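Local coordinates for biliverdin reductase (Synechocystis sp., PDB 5B3T), which probably reduces biliverdin with NAD(P)H as a step of haem breakdown in this cyanobacterium, at residues I80-N84 with Q85-A89; S190-T193 with D194-T198; R144-L147 with G148-G151; L117-L120 with A121-G125. All blocks are in the same frame, centred on the assembly; numbering follows the deposited sequence.

Contact 1: I80-N84 with Q85-A89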
loop_
_atom_site.group_PDB
_atom_site.type_symbol
_atom_site.label_atom_id
_atom_site.label_comp_id
_atom_site.label_asym_id
_atom_site.label_seq_id
_atom_site.Cartn_x
_atom_site.Cartn_y
_atom_site.Cartn_z
ATOM N N ILE A 80 6.200 7.359 6.295
ATOM C CA ILE A 80 4.919 7.931 5.897
ATOM C C ILE A 80 3.923 6.794 5.708
ATOM O O ILE A 80 4.096 5.946 4.823
ATOM C CB ILE A 80 5.045 8.766 4.614
ATOM C CG1 ILE A 80 6.114 9.846 4.781
ATOM C CG2 ILE A 80 3.704 9.401 4.262
ATOM C CD1 ILE A 80 6.377 10.634 3.515
ATOM N N ALA A 81 2.870 6.783 6.534
ATOM C CA ALA A 81 1.804 5.782 6.449
ATOM C C ALA A 81 0.547 6.415 7.050
ATOM O O ALA A 81 0.150 6.126 8.181
ATOM C CB ALA A 81 2.173 4.484 7.167
ATOM N N THR A 82 -0.121 7.288 6.233
ATOM C CA THR A 82 -1.203 8.098 6.769
ATOM C C THR A 82 -2.309 8.243 5.725
ATOM O O THR A 82 -2.542 7.326 4.924
ATOM C CB THR A 82 -0.642 9.462 7.232
ATOM O OG1 THR A 82 -1.682 10.268 7.800
ATOM C CG2 THR A 82 0.018 10.223 6.074
ATOM N N ILE A 83 -3.016 9.371 5.764
ATOM C CA ILE A 83 -4.103 9.643 4.827
ATOM C C ILE A 83 -3.593 9.578 3.390
ATOM O O ILE A 83 -2.560 10.176 3.063
ATOM C CB ILE A 83 -4.707 11.022 5.148
ATOM C CG1 ILE A 83 -5.376 11.000 6.532
ATOM C CG2 ILE A 83 -5.661 11.454 4.070
ATOM C CD1 ILE A 83 -5.757 12.390 7.066
ATOM N N ASN A 84 -4.342 8.914 2.528
ATOM C CA ASN A 84 -3.906 8.631 1.160
ATOM C C ASN A 84 -3.440 9.888 0.436
ATOM O O ASN A 84 -2.360 9.911 -0.164
ATOM C CB ASN A 84 -5.042 7.968 0.372
ATOM C CG ASN A 84 -5.248 6.515 0.747
ATOM O OD1 ASN A 84 -4.406 5.907 1.409
ATOM N ND2 ASN A 84 -6.366 5.945 0.312
ATOM N N GLN A 85 -4.250 10.948 0.483
ATOM C CA GLN A 85 -3.969 12.141 -0.312
ATOM C C GLN A 85 -2.649 12.797 0.079
ATOM O O GLN A 85 -2.011 13.448 -0.754
ATOM C CB GLN A 85 -5.122 13.138 -0.169
ATOM C CG GLN A 85 -5.014 14.362 -1.071
ATOM C CD GLN A 85 -6.177 15.323 -0.896
ATOM O OE1 GLN A 85 -6.712 15.476 0.203
ATOM N NE2 GLN A 85 -6.573 15.977 -1.983
ATOM N N LEU A 86 -2.216 12.623 1.328
ATOM C CA LEU A 86 -1.075 13.362 1.858
ATOM C C LEU A 86 0.280 12.792 1.455
ATOM O O LEU A 86 1.288 13.494 1.598
ATOM C CB LEU A 86 -1.151 13.410 3.387
ATOM C CG LEU A 86 -2.297 14.198 4.017
ATOM C CD1 LEU A 86 -2.226 14.112 5.534
ATOM C CD2 LEU A 86 -2.243 15.645 3.557
ATOM N N HIS A 87 0.336 11.559 0.948
ATOM C CA HIS A 87 1.612 10.849 0.865
ATOM C C HIS A 87 2.602 11.558 -0.052
ATOM O O HIS A 87 3.776 11.721 0.298
ATOM C CB HIS A 87 1.379 9.410 0.412
ATOM C CG HIS A 87 1.035 8.480 1.531
ATOM N ND1 HIS A 87 1.314 7.131 1.493
ATOM C CD2 HIS A 87 0.443 8.709 2.727
ATOM C CE1 HIS A 87 0.906 6.569 2.616
ATOM N NE2 HIS A 87 0.373 7.504 3.382
ATOM N N GLY A 88 2.148 11.991 -1.228
ATOM C CA GLY A 88 3.051 12.657 -2.154
ATOM C C GLY A 88 3.568 13.982 -1.626
ATOM O O GLY A 88 4.758 14.288 -1.752
ATOM N N ALA A 89 2.685 14.786 -1.028
ATOM C CA ALA A 89 3.094 16.093 -0.520
ATOM C C ALA A 89 4.044 15.957 0.664
ATOM O O ALA A 89 5.008 16.723 0.786
ATOM C CB ALA A 89 1.865 16.915 -0.130
#
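H87 folds back over the loop I80-N84, at the turn where strand 77-80 of the NAD-binding Rossmann fold gives way to helix 87-96. With CG anti to the carbonyl carbon (chi1 -85°), the side chain rises from the start of the helix back towards the end of the strand. H87 CB lies 3.8 Å from N84 O. Further out, one face of the imidazole receives the methyl of I80, CG2, which sits 3.9 Å from the ring centroid in a CH-pi contact, shifted towards the rim. H87 CD2 lies 3.4 Å from I83 O and also meets T82 CG2 at 3.7 Å. At the tip, NE2 accepts the amide of T82, while ND1, across the ring, bonds to P106 O. Held at both nitrogens and covered by I80, the ring has little liberty to turn. H87 and N84 both belong to the NADP(+) site, although no cofactor is bound in this chain, and N84 ND2 is engaged by F178 O. Next to the ring the chain turns into the helix: L86 N bonds to I83 O at 3.0 Å, and L86 CD1 packs on I83 CB at 4.0 Å. The bond from T82 N to H87 NE2 is 2.9 Å long and almost straight at 172°, with the donor only 14° out of the ring plane.

Contact 2: S190-T193 with D194-T198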
loop_
_atom_site.group_PDB
_atom_site.type_symbol
_atom_site.label_atom_id
_atom_site.label_comp_id
_atom_site.label_asym_id
_atom_site.label_seq_id
_atom_site.Cartn_x
_atom_site.Cartn_y
_atom_site.Cartn_z
ATOM N N SER A 190 -0.750 -5.486 -9.872
ATOM C CA SER A 190 0.259 -5.032 -10.819
ATOM C C SER A 190 1.667 -5.499 -10.481
ATOM O O SER A 190 2.600 -5.193 -11.229
ATOM C CB SER A 190 0.250 -3.503 -10.904
ATOM O OG SER A 190 0.854 -2.935 -9.753
ATOM N N ARG A 191 1.851 -6.227 -9.381
ATOM C CA ARG A 191 3.180 -6.590 -8.908
ATOM C C ARG A 191 3.567 -8.014 -9.291
ATOM O O ARG A 191 4.391 -8.641 -8.614
ATOM C CB ARG A 191 3.273 -6.376 -7.400
ATOM C CG ARG A 191 3.154 -4.906 -7.035
ATOM C CD ARG A 191 2.952 -4.677 -5.551
ATOM N NE ARG A 191 2.736 -3.259 -5.269
ATOM C CZ ARG A 191 3.702 -2.405 -4.949
ATOM N NH1 ARG A 191 4.958 -2.823 -4.866
ATOM N NH2 ARG A 191 3.414 -1.133 -4.710
ATOM N N PHE A 192 2.996 -8.529 -10.380
ATOM C CA PHE A 192 3.426 -9.783 -10.989
ATOM C C PHE A 192 3.858 -9.579 -12.442
ATOM O O PHE A 192 3.807 -10.527 -13.238
ATOM C CB PHE A 192 2.311 -10.832 -10.901
ATOM C CG PHE A 192 1.716 -10.986 -9.520
ATOM C CD1 PHE A 192 2.345 -11.752 -8.550
ATOM C CD2 PHE A 192 0.522 -10.357 -9.199
ATOM C CE1 PHE A 192 1.788 -11.890 -7.287
ATOM C CE2 PHE A 192 -0.034 -10.489 -7.939
ATOM C CZ PHE A 192 0.599 -11.256 -6.984
ATOM N N THR A 193 4.274 -8.363 -12.779
ATOM C CA THR A 193 4.710 -8.051 -14.135
ATOM C C THR A 193 5.764 -9.043 -14.614
ATOM O O THR A 193 5.868 -9.323 -15.808
ATOM C CB THR A 193 5.280 -6.624 -14.229
ATOM O OG1 THR A 193 4.310 -5.685 -13.748
ATOM C CG2 THR A 193 5.635 -6.287 -15.670
ATOM N N ASP A 194 6.541 -9.572 -13.675
ATOM C CA ASP A 194 7.588 -10.534 -14.000
ATOM C C ASP A 194 7.012 -11.756 -14.707
ATOM O O ASP A 194 7.685 -12.390 -15.519
ATOM C CB ASP A 194 8.332 -10.962 -12.734
ATOM C CG ASP A 194 9.242 -12.153 -12.967
ATOM O OD1 ASP A 194 9.842 -12.240 -14.059
ATOM O OD2 ASP A 194 9.356 -13.003 -12.060
ATOM N N LEU A 195 5.760 -12.079 -14.393
ATOM C CA LEU A 195 5.102 -13.205 -14.988
ATOM C C LEU A 195 3.943 -12.888 -15.908
ATOM O O LEU A 195 3.767 -13.512 -16.891
ATOM C CB LEU A 195 4.590 -14.110 -13.884
ATOM C CG LEU A 195 5.609 -14.787 -12.961
ATOM C CD1 LEU A 195 5.149 -14.947 -11.530
ATOM C CD2 LEU A 195 5.952 -16.133 -13.586
ATOM N N PHE A 196 3.140 -11.907 -15.556
ATOM C CA PHE A 196 1.957 -11.577 -16.340
ATOM C C PHE A 196 2.247 -10.621 -17.486
ATOM O O PHE A 196 1.394 -10.453 -18.367
ATOM C CB PHE A 196 0.883 -10.955 -15.439
ATOM C CG PHE A 196 0.415 -11.862 -14.330
ATOM C CD1 PHE A 196 0.646 -13.228 -14.386
ATOM C CD2 PHE A 196 -0.253 -11.347 -13.231
ATOM C CE1 PHE A 196 0.220 -14.063 -13.372
ATOM C CE2 PHE A 196 -0.687 -12.179 -12.213
ATOM C CZ PHE A 196 -0.449 -13.540 -12.284
ATOM N N GLY A 197 3.424 -10.001 -17.505
ATOM C CA GLY A 197 3.672 -8.906 -18.417
ATOM C C GLY A 197 2.989 -7.648 -17.917
ATOM O O GLY A 197 2.491 -7.580 -16.790
ATOM N N THR A 198 2.957 -6.637 -18.776
ATOM C CA THR A 198 2.326 -5.382 -18.408
ATOM C C THR A 198 0.848 -5.396 -18.794
ATOM O O THR A 198 0.395 -6.209 -19.603
ATOM C CB THR A 198 3.048 -4.202 -19.067
ATOM O OG1 THR A 198 3.088 -4.402 -20.484
ATOM C CG2 THR A 198 4.472 -4.077 -18.540
HETATM O O HOH W 1 1.954 -6.268 -14.528
#
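One face of the F196 ring carries the CB of F192, 3.4 Å above the ring plane and shifted towards the rim, a CH-pi contact. The F192 ring in turn has F196 CE2 beside it at an oblique angle, with F192 CD2 3.7 Å from F196 CE2. The planes stand at 46°, so the pair is neither stacked nor T-shaped. In both residues CG lies anti to the carbonyl carbon (chi1 -50° in F192), and the two rings run side by side in the same direction. F192 is also the N-cap of the single-turn helix 193-196, in the C-terminal alpha/beta domain of this Gfo/Idh/MocA family member. Its carbonyl, not its side chain, binds the turn: F192 O accepts L195 N at 2.7 Å and F196 N at 2.8 Å, the second bond almost straight. The helix stops at G197, whose phi is positive (76°) and whose N reaches back to T193 O at 3.1 Å. On the flank away from the rings, a water joins T193 OG1 to G197 O, donating to that carbonyl at 2.7 Å. Next to it the methyls T193 CG2 and T198 CG2 meet at 3.8 Å, and Y313 of helix 309-325 packs on both threonines. The aromatic flank faces other neighbours: I143 of helix 137-146 touches F192, and L232 touches F196.

Contact 3: R144-L147 with G148-G151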
loop_
_atom_site.group_PDB
_atom_site.type_symbol
_atom_site.label_atom_id
_atom_site.label_comp_id
_atom_site.label_asym_id
_atom_site.label_seq_id
_atom_site.Cartn_x
_atom_site.Cartn_y
_atom_site.Cartn_z
ATOM N N ARG A 144 3.214 -15.334 -4.859
ATOM C CA ARG A 144 4.507 -15.381 -5.537
ATOM C C ARG A 144 5.158 -16.751 -5.396
ATOM O O ARG A 144 5.690 -17.299 -6.368
ATOM C CB ARG A 144 5.428 -14.295 -4.977
ATOM C CG ARG A 144 5.544 -13.050 -5.839
ATOM C CD ARG A 144 6.756 -13.134 -6.753
ATOM N NE ARG A 144 7.006 -11.873 -7.442
ATOM C CZ ARG A 144 6.563 -11.585 -8.662
ATOM N NH1 ARG A 144 5.842 -12.473 -9.335
ATOM N NH2 ARG A 144 6.840 -10.411 -9.208
ATOM N N GLN A 145 5.114 -17.325 -4.192
ATOM C CA GLN A 145 5.763 -18.605 -3.933
ATOM C C GLN A 145 5.077 -19.778 -4.620
ATOM O O GLN A 145 5.653 -20.871 -4.651
ATOM C CB GLN A 145 5.820 -18.861 -2.426
ATOM C CG GLN A 145 6.938 -18.121 -1.708
ATOM C CD GLN A 145 6.770 -18.141 -0.201
ATOM O OE1 GLN A 145 6.194 -19.075 0.359
ATOM N NE2 GLN A 145 7.280 -17.112 0.466
ATOM N N ASN A 146 3.875 -19.591 -5.169
ATOM C CA ASN A 146 3.117 -20.702 -5.724
ATOM C C ASN A 146 2.622 -20.478 -7.146
ATOM O O ASN A 146 2.038 -21.399 -7.727
ATOM C CB ASN A 146 1.918 -21.030 -4.821
ATOM C CG ASN A 146 2.335 -21.661 -3.504
ATOM O OD1 ASN A 146 2.631 -22.856 -3.441
ATOM N ND2 ASN A 146 2.363 -20.861 -2.446
ATOM N N LEU A 147 2.834 -19.291 -7.726
ATOM C CA LEU A 147 2.421 -19.061 -9.107
ATOM C C LEU A 147 3.124 -20.007 -10.071
ATOM O O LEU A 147 2.533 -20.422 -11.075
ATOM C CB LEU A 147 2.689 -17.609 -9.505
ATOM C CG LEU A 147 1.511 -16.645 -9.343
ATOM C CD1 LEU A 147 1.925 -15.224 -9.687
ATOM C CD2 LEU A 147 0.345 -17.086 -10.211
ATOM N N GLY A 148 4.376 -20.366 -9.783
ATOM C CA GLY A 148 5.102 -21.282 -10.645
ATOM C C GLY A 148 4.479 -22.658 -10.747
ATOM O O GLY A 148 4.855 -23.435 -11.632
ATOM N N LYS A 149 3.527 -22.976 -9.871
ATOM C CA LYS A 149 2.910 -24.295 -9.838
ATOM C C LYS A 149 1.699 -24.431 -10.757
ATOM O O LYS A 149 1.299 -25.562 -11.051
ATOM C CB LYS A 149 2.480 -24.647 -8.409
ATOM C CG LYS A 149 3.616 -24.785 -7.404
ATOM C CD LYS A 149 3.068 -25.183 -6.037
ATOM C CE LYS A 149 4.170 -25.525 -5.046
ATOM N NZ LYS A 149 5.144 -24.412 -4.879
ATOM N N ILE A 150 1.107 -23.329 -11.220
ATOM C CA ILE A 150 -0.187 -23.386 -11.892
ATOM C C ILE A 150 -0.086 -23.069 -13.379
ATOM O O ILE A 150 -1.115 -22.883 -14.036
ATOM C CB ILE A 150 -1.214 -22.470 -11.207
ATOM C CG1 ILE A 150 -0.835 -20.998 -11.377
ATOM C CG2 ILE A 150 -1.330 -22.815 -9.732
ATOM C CD1 ILE A 150 -1.870 -20.043 -10.812
ATOM N N GLY A 151 1.124 -23.013 -13.935
ATOM C CA GLY A 151 1.248 -22.843 -15.373
ATOM C C GLY A 151 0.842 -21.456 -15.847
ATOM O O GLY A 151 0.987 -20.455 -15.140
HETATM O O HOH W 2 6.410 -19.563 -7.974
#
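N146 and K149 cross obliquely, as do L147 and I150, giving this bend one polar and one apolar pair of side chains. K149 starts out over the backbone, its CB 3.3 Å from N146 O. The chain then passes N146 OD1, with CE 3.5 Å from it, and a bend at the last torsion (chi4 56°) turns the ammonium back onto the same oxygen. The resulting bond from NZ to N146 OD1 is weak at 3.3 Å, and the amide is held more firmly from its other end, where N146 ND2 bonds to A142 O one turn back. A positive charge at the carboxyl end of a helix would probably interact favourably with the carbonyls gathered there. In the apolar pair, L147 CD2 and I150 CD1 touch at 3.7 Å. I150 places CG1 between its backbone N and carbonyl carbon (chi1 67°), which brings CG1 to 3.4 Å from L147 O. L147 is buried against F196 and L195 of helix 193-196, while I150 lies on L260 and L269 of the mixed sheet. The backbone tightens alongside: K149 N bonds to N146 O, and I150 N bonds almost straight to L147 O, each only three residues back. A water takes the place of a direct helical bond, donating to R144 O at 2.9 Å and accepting G148 N at 2.8 Å. Such a final turn narrowed into a 3-10 segment is a familiar way to end a helix; here it leads from helix 137-146 through G151, with positive phi, to strand 153-163 of the C-terminal alpha/beta domain.

Contact 4: L117-L120 with A121-G125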
loop_
_atom_site.group_PDB
_atom_site.type_symbol
_atom_site.label_atom_id
_atom_site.label_comp_id
_atom_site.label_asym_id
_atom_site.label_seq_id
_atom_site.Cartn_x
_atom_site.Cartn_y
_atom_site.Cartn_z
ATOM N N LEU A 117 9.213 12.842 -7.432
ATOM C CA LEU A 117 9.777 12.425 -6.151
ATOM C C LEU A 117 11.030 11.583 -6.345
ATOM O O LEU A 117 12.003 11.724 -5.595
ATOM C CB LEU A 117 8.739 11.641 -5.345
ATOM C CG LEU A 117 7.511 12.390 -4.835
ATOM C CD1 LEU A 117 6.527 11.424 -4.190
ATOM C CD2 LEU A 117 7.941 13.451 -3.850
ATOM N N GLN A 118 11.013 10.686 -7.332
ATOM C CA GLN A 118 12.172 9.842 -7.604
ATOM C C GLN A 118 13.383 10.686 -7.988
ATOM O O GLN A 118 14.492 10.471 -7.486
ATOM C CB GLN A 118 11.829 8.846 -8.711
ATOM C CG GLN A 118 12.978 7.970 -9.169
ATOM C CD GLN A 118 12.633 7.195 -10.426
ATOM O OE1 GLN A 118 12.033 7.737 -11.356
ATOM N NE2 GLN A 118 13.004 5.921 -10.458
ATOM N N GLN A 119 13.182 11.659 -8.879
ATOM C CA GLN A 119 14.272 12.544 -9.280
ATOM C C GLN A 119 14.766 13.383 -8.109
ATOM O O GLN A 119 15.975 13.572 -7.936
ATOM C CB GLN A 119 13.812 13.441 -10.430
ATOM C CG GLN A 119 14.867 14.415 -10.939
ATOM C CD GLN A 119 16.144 13.727 -11.375
ATOM O OE1 GLN A 119 17.238 14.099 -10.954
ATOM N NE2 GLN A 119 16.010 12.717 -12.226
ATOM N N LEU A 120 13.842 13.893 -7.289
ATOM C CA LEU A 120 14.229 14.734 -6.161
ATOM C C LEU A 120 15.069 13.962 -5.153
ATOM O O LEU A 120 16.064 14.481 -4.634
ATOM C CB LEU A 120 12.982 15.315 -5.492
ATOM C CG LEU A 120 13.212 16.109 -4.204
ATOM C CD1 LEU A 120 14.064 17.341 -4.471
ATOM C CD2 LEU A 120 11.888 16.495 -3.563
ATOM N N ALA A 121 14.685 12.718 -4.862
ATOM C CA ALA A 121 15.462 11.909 -3.929
ATOM C C ALA A 121 16.859 11.637 -4.470
ATOM O O ALA A 121 17.839 11.659 -3.714
ATOM C CB ALA A 121 14.733 10.599 -3.634
ATOM N N ARG A 122 16.972 11.381 -5.776
ATOM C CA ARG A 122 18.287 11.226 -6.390
ATOM C C ARG A 122 19.103 12.504 -6.252
ATOM O O ARG A 122 20.267 12.471 -5.839
ATOM C CB ARG A 122 18.150 10.852 -7.867
ATOM C CG ARG A 122 17.566 9.479 -8.155
ATOM C CD ARG A 122 18.036 8.999 -9.523
ATOM N NE ARG A 122 17.075 8.124 -10.190
ATOM C CZ ARG A 122 16.236 8.531 -11.138
ATOM N NH1 ARG A 122 16.234 9.801 -11.522
ATOM N NH2 ARG A 122 15.399 7.672 -11.702
ATOM N N GLU A 123 18.500 13.646 -6.596
ATOM C CA GLU A 123 19.222 14.912 -6.560
ATOM C C GLU A 123 19.688 15.256 -5.151
ATOM O O GLU A 123 20.746 15.873 -4.983
ATOM C CB GLU A 123 18.346 16.030 -7.127
ATOM C CG GLU A 123 18.349 16.088 -8.650
ATOM C CD GLU A 123 17.217 16.925 -9.218
ATOM O OE1 GLU A 123 16.393 17.432 -8.429
ATOM O OE2 GLU A 123 17.154 17.076 -10.457
ATOM N N LYS A 124 18.926 14.864 -4.134
ATOM C CA LYS A 124 19.312 15.092 -2.748
ATOM C C LYS A 124 20.129 13.947 -2.164
ATOM O O LYS A 124 20.600 14.060 -1.028
ATOM C CB LYS A 124 18.068 15.326 -1.882
ATOM C CG LYS A 124 17.156 16.437 -2.376
ATOM C CD LYS A 124 17.880 17.770 -2.415
ATOM C CE LYS A 124 17.340 18.725 -1.364
ATOM N NZ LYS A 124 17.502 18.190 0.016
ATOM N N GLY A 125 20.311 12.860 -2.906
ATOM C CA GLY A 125 21.050 11.721 -2.384
ATOM C C GLY A 125 20.411 11.107 -1.158
ATOM O O GLY A 125 21.117 10.730 -0.213
#
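The amides of A121, R122, E123 and K124 bond to the carbonyls of L117, Q118, Q119 and L120 in regular alpha-helical order, for example E123 N to Q119 O at 2.9 Å, until G125 takes positive phi and closes the helix in a Schellman motif. Q118 and R122, one turn apart, run side by side and point the same way. Q118 CG lies over one face of the R122 guanidinium, 3.5 Å above its plane and shifted towards the rim, and the amide is turned 34° from the guanidinium. This is lengthwise packing and not a polar grip: Q118 CD comes within 3.1 Å of R122 NH2 without a hydrogen bond between the two groups, and Q118 OE1 bonds instead to K115 NZ. The next pair along crosses at a slant, with the methylene Q119 CG 3.5 Å from E123 OE2. The first torsion of Q119 (chi1 180°, CG anti to the backbone N) puts that methylene beside the carboxylate. L120 and K124 follow one another on a third flank, where L120 CD1 touches K124 CG at 3.8 Å. That same K124 CG rests 3.2 Å from L120 O, and from there the lysine chain folds round so that NZ bonds to L95 O. Helix 111-124 is the crossover of the Rossmann beta-alpha-beta unit between strands 100-104 and 128-131: L117 and A121 pack on L128 of the latter, while L120 and A121 meet L95 of the neighbouring helix 87-96.

In the fold
The four contacts form two pairs. Contacts 1 and 4 share the Rossmann part, their centres about 18 Å apart, and touch where L117 CD2 meets G88 O at 3.9 Å. Contacts 2 and 3 lie in the C-terminal domain with centres about 13 Å apart: R144 NH2 comes to 3.1 Å from R191 O, and F192 CD1 packs on L147 CD1 at 3.7 Å. Contact 1 itself holds two NADP(+)-binding residues; in contact 4 the side chain of L117 is about 7 Å from that of H87. Contacts 1 and 2 lie on opposite sides of the chain's centre, nearest atoms about 11 Å apart, and R191 reaches Y105 of the cofactor site by a cation-pi contact. Contact 3 lies away from that site.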